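Local coordinates for protein frutapin (Artocarpus altilis, PDB 5KRP) that probably binds carbohydrates, mannose in particular, as a tetrameric lectin of the jacalin-related family from breadfruit, at residues A[19-24]-A[55-60]. Sequence-based numbering, arbitrary orientation.
Sequences WDDGSY and SKHTSK
The imidazole of H57 lies flat over the indole of W19, the two planes only 9° apart and the centroid of the five-membered indole ring 3.6 Å from that of the imidazole. The overlap is broad: CD2 of H57 sits over the middle of the indole, while W19 CE3 comes to 3.2 Å from H57 NE2. The CB of H57 continues the same cover as a CH-pi contact, 4.1 Å from the centroid of the indole five-membered ring. In W19, CB already points toward the 55-60 loop, and CG, set between the backbone N and the carbonyl carbon (chi1 56°), lays the indole face against the imidazole.

One hydrogen bond, met almost in the ring plane, fixes the imidazole at its NE2 edge. H57 NE2 donates it nearly straight (162°) to D21 OD1 at 2.8 Å, meeting the syn side of the carboxylate somewhat out of its plane. A water donates both to D21 OD2 and to the carbonyl oxygen of S55, 2.7 Å from the latter, and D21 OD2 is also hydrogen-bonded to Y45 OH. On the imidazole face opposite W19 lies S55 O, near NE2 but at a poor angle for bonding.

The contact joins strand 17-20 and the residues that follow it to the loop between strands 50-53 and 64-69, linking two of the three sheets of the jacalin-type beta-prism. W19 NE1 is hydrogen-bonded to T137 OG1, and H57 ND1 to a glycerol probably from the crystallisation liquor. With NE2 donating to D21, the histidine is probably limited in both ring flip and tilt, and the carboxylate would probably stabilise any positive charge on it.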
ATOM      1  N   TRP A  19      18.615   5.702 -14.338  1.00 16.62           N
ATOM      2  CA  TRP A  19      17.357   5.298 -14.981  1.00 16.81           C
ATOM      3  C   TRP A  19      16.430   4.727 -13.952  1.00 15.23           C
ATOM      4  O   TRP A  19      16.855   4.257 -12.887  1.00 15.11           O
ATOM      5  CB  TRP A  19      17.557   4.309 -16.115  1.00 16.05           C
ATOM      6  CG  TRP A  19      18.291   3.037 -15.795  1.00 16.78           C
ATOM      7  CD1 TRP A  19      19.615   2.811 -15.962  1.00 17.49           C
ATOM      8  CD2 TRP A  19      17.747   1.783 -15.298  1.00 16.36           C
ATOM      9  NE1 TRP A  19      19.941   1.551 -15.600  1.00 17.62           N
ATOM     10  CE2 TRP A  19      18.821   0.901 -15.154  1.00 15.87           C
ATOM     11  CE3 TRP A  19      16.438   1.345 -14.916  1.00 16.23           C
ATOM     12  CZ2 TRP A  19      18.662  -0.436 -14.701  1.00 15.45           C
ATOM     13  CZ3 TRP A  19      16.261   0.059 -14.502  1.00 14.99           C
ATOM     14  CH2 TRP A  19      17.346  -0.833 -14.365  1.00 16.07           C
ATOM     15  N   ASP A  20      15.144   4.808 -14.277  1.00 15.76           N
ATOM     16  CA  ASP A  20      14.091   4.298 -13.409  1.00 15.38           C
ATOM     17  C   ASP A  20      12.910   3.847 -14.240  1.00 14.98           C
ATOM     18  O   ASP A  20      12.311   4.685 -14.878  1.00 16.98           O
ATOM     19  CB  ASP A  20      13.713   5.306 -12.333  1.00 17.18           C
ATOM     20  CG  ASP A  20      12.715   4.741 -11.318  1.00 19.48           C
ATOM     21  OD1 ASP A  20      12.190   3.603 -11.456  1.00 15.33           O
ATOM     22  OD2 ASP A  20      12.645   5.334 -10.215  1.00 23.53           O
ATOM     23  N   ASP A  21      12.670   2.509 -14.342  1.00 16.20           N
ATOM     24  CA  ASP A  21      11.572   2.012 -15.163  1.00 15.64           C
ATOM     25  C   ASP A  21      10.204   2.370 -14.569  1.00 16.61           C
ATOM     26  O   ASP A  21       9.205   2.362 -15.274  1.00 16.35           O
ATOM     27  CB  ASP A  21      11.629   0.510 -15.373  1.00 15.12           C
ATOM     28  CG  ASP A  21      12.788   0.045 -16.278  1.00 15.53           C
ATOM     29  OD1 ASP A  21      13.305   0.885 -17.041  1.00 17.40           O
ATOM     30  OD2 ASP A  21      13.050  -1.196 -16.256  1.00 17.33           O
ATOM     31  N   GLY A  22      10.171   2.738 -13.297  1.00 13.12           N
ATOM     32  CA  GLY A  22       8.907   2.956 -12.605  1.00 15.85           C
ATOM     33  C   GLY A  22       8.250   1.621 -12.227  1.00 13.98           C
ATOM     34  O   GLY A  22       8.956   0.595 -12.135  1.00 17.32           O
ATOM     35  N   SER A  23       6.915   1.637 -11.964  1.00 14.89           N
ATOM     36  CA  SER A  23       6.253   0.514 -11.363  1.00 15.51           C
ATOM     37  C   SER A  23       5.122   0.025 -12.237  1.00 14.44           C
ATOM     38  O   SER A  23       4.493   0.824 -12.931  1.00 14.00           O
ATOM     39  CB  SER A  23       5.719   0.885  -9.948  1.00 19.06           C
ATOM     40  OG  SER A  23       6.877   1.102  -9.061  1.00 21.62           O
ATOM     41  N   TYR A  24       4.872  -1.252 -12.112  1.00 14.53           N
ATOM     42  CA  TYR A  24       3.918  -2.043 -12.974  1.00 15.56           C
ATOM     43  C   TYR A  24       3.182  -3.044 -12.061  1.00 16.53           C
ATOM     44  O   TYR A  24       3.054  -2.840 -10.803  1.00 17.27           O
ATOM     45  CB  TYR A  24       4.694  -2.738 -14.155  1.00 16.22           C
ATOM     46  CG  TYR A  24       5.544  -1.772 -14.936  1.00 15.40           C
ATOM     47  CD1 TYR A  24       6.795  -1.418 -14.483  1.00 15.54           C
ATOM     48  CD2 TYR A  24       5.079  -1.190 -16.109  1.00 17.23           C
ATOM     49  CE1 TYR A  24       7.562  -0.486 -15.181  1.00 15.30           C
ATOM     50  CE2 TYR A  24       5.865  -0.279 -16.832  1.00 18.17           C
ATOM     51  CZ  TYR A  24       7.099   0.085 -16.362  1.00 16.64           C
ATOM     52  OH  TYR A  24       7.847   1.000 -17.098  1.00 18.22           O
ATOM     53  N   SER A  55      12.145   0.313 -21.013  1.00 24.47           N
ATOM     54  CA  SER A  55      13.233   0.866 -21.765  1.00 23.76           C
ATOM     55  C   SER A  55      14.412  -0.058 -21.653  1.00 23.22           C
ATOM     56  O   SER A  55      14.654  -0.646 -20.635  1.00 21.47           O
ATOM     57  CB  SER A  55      13.653   2.247 -21.230  1.00 29.68           C
ATOM     58  OG  SER A  55      12.632   3.219 -21.381  1.00 33.38           O
ATOM     59  N   LYS A  56      15.183  -0.147 -22.725  1.00 21.22           N
ATOM     60  CA  LYS A  56      16.444  -0.898 -22.707  1.00 22.79           C
ATOM     61  C   LYS A  56      17.539  -0.127 -21.977  1.00 19.59           C
ATOM     62  O   LYS A  56      17.621   1.085 -22.077  1.00 22.06           O
ATOM     63  CB  LYS A  56      16.880  -1.201 -24.168  1.00 28.50           C
ATOM     64  CG  LYS A  56      15.893  -1.993 -24.991  1.00 30.23           C
ATOM     65  CD  LYS A  56      15.768  -3.407 -24.455  1.00 36.32           C
ATOM     66  CE  LYS A  56      14.830  -4.327 -25.262  1.00 41.20           C
ATOM     67  NZ  LYS A  56      13.967  -5.190 -24.348  1.00 41.58           N
ATOM     68  N   HIS A  57      18.315  -0.812 -21.168  1.00 17.84           N
ATOM     69  CA  HIS A  57      19.520  -0.240 -20.506  1.00 17.44           C
ATOM     70  C   HIS A  57      20.707  -1.128 -20.950  1.00 17.68           C
ATOM     71  O   HIS A  57      21.226  -1.990 -20.237  1.00 18.53           O
ATOM     72  CB  HIS A  57      19.305  -0.194 -18.978  1.00 18.40           C
ATOM     73  CG  HIS A  57      17.940   0.341 -18.632  1.00 16.65           C
ATOM     74  ND1 HIS A  57      17.619   1.658 -18.843  1.00 19.54           N
ATOM     75  CD2 HIS A  57      16.844  -0.235 -18.086  1.00 17.58           C
ATOM     76  CE1 HIS A  57      16.355   1.868 -18.498  1.00 17.54           C
ATOM     77  NE2 HIS A  57      15.859   0.734 -18.055  1.00 16.60           N
ATOM     78  N   THR A  58      21.103  -0.863 -22.188  1.00 19.42           N
ATOM     79  CA  THR A  58      21.997  -1.724 -22.919  1.00 20.59           C
ATOM     80  C   THR A  58      23.437  -1.290 -22.635  1.00 19.57           C
ATOM     81  O   THR A  58      23.752  -0.080 -22.675  1.00 21.13           O
ATOM     82  CB  THR A  58      21.646  -1.602 -24.420  1.00 24.34           C
ATOM     83  OG1 THR A  58      20.300  -2.090 -24.611  1.00 25.48           O
ATOM     84  CG2 THR A  58      22.577  -2.452 -25.292  1.00 25.12           C
ATOM     85  N   SER A  59      24.303  -2.267 -22.398  1.00 18.18           N
ATOM     86  CA  SER A  59      25.732  -2.059 -22.318  1.00 20.02           C
ATOM     87  C   SER A  59      26.333  -2.193 -23.757  1.00 20.45           C
ATOM     88  O   SER A  59      25.895  -3.037 -24.564  1.00 18.05           O
ATOM     89  CB  SER A  59      26.389  -3.133 -21.404  1.00 22.02           C
ATOM     90  OG  SER A  59      27.812  -3.097 -21.647  1.00 22.39           O
ATOM     91  N   LYS A  60      27.202  -1.262 -24.112  1.00 18.58           N
ATOM     92  CA  LYS A  60      27.848  -1.316 -25.444  1.00 21.64           C
ATOM     93  C   LYS A  60      28.847  -2.472 -25.539  1.00 19.82           C
ATOM     94  O   LYS A  60      29.338  -2.747 -26.645  1.00 22.76           O
ATOM     95  CB  LYS A  60      28.565   0.001 -25.695  1.00 24.29           C
ATOM     96  CG  LYS A  60      29.802   0.090 -24.822  1.00 26.82           C
ATOM     97  CD  LYS A  60      30.412   1.490 -24.887  1.00 31.68           C
ATOM     98  CE  LYS A  60      31.837   1.468 -24.347  1.00 33.65           C
ATOM     99  NZ  LYS A  60      32.544   2.785 -24.467  1.00 40.26           N
TER
HETATM  100  O   HOH W   1      13.660  -2.284 -18.713  1.00 20.46           O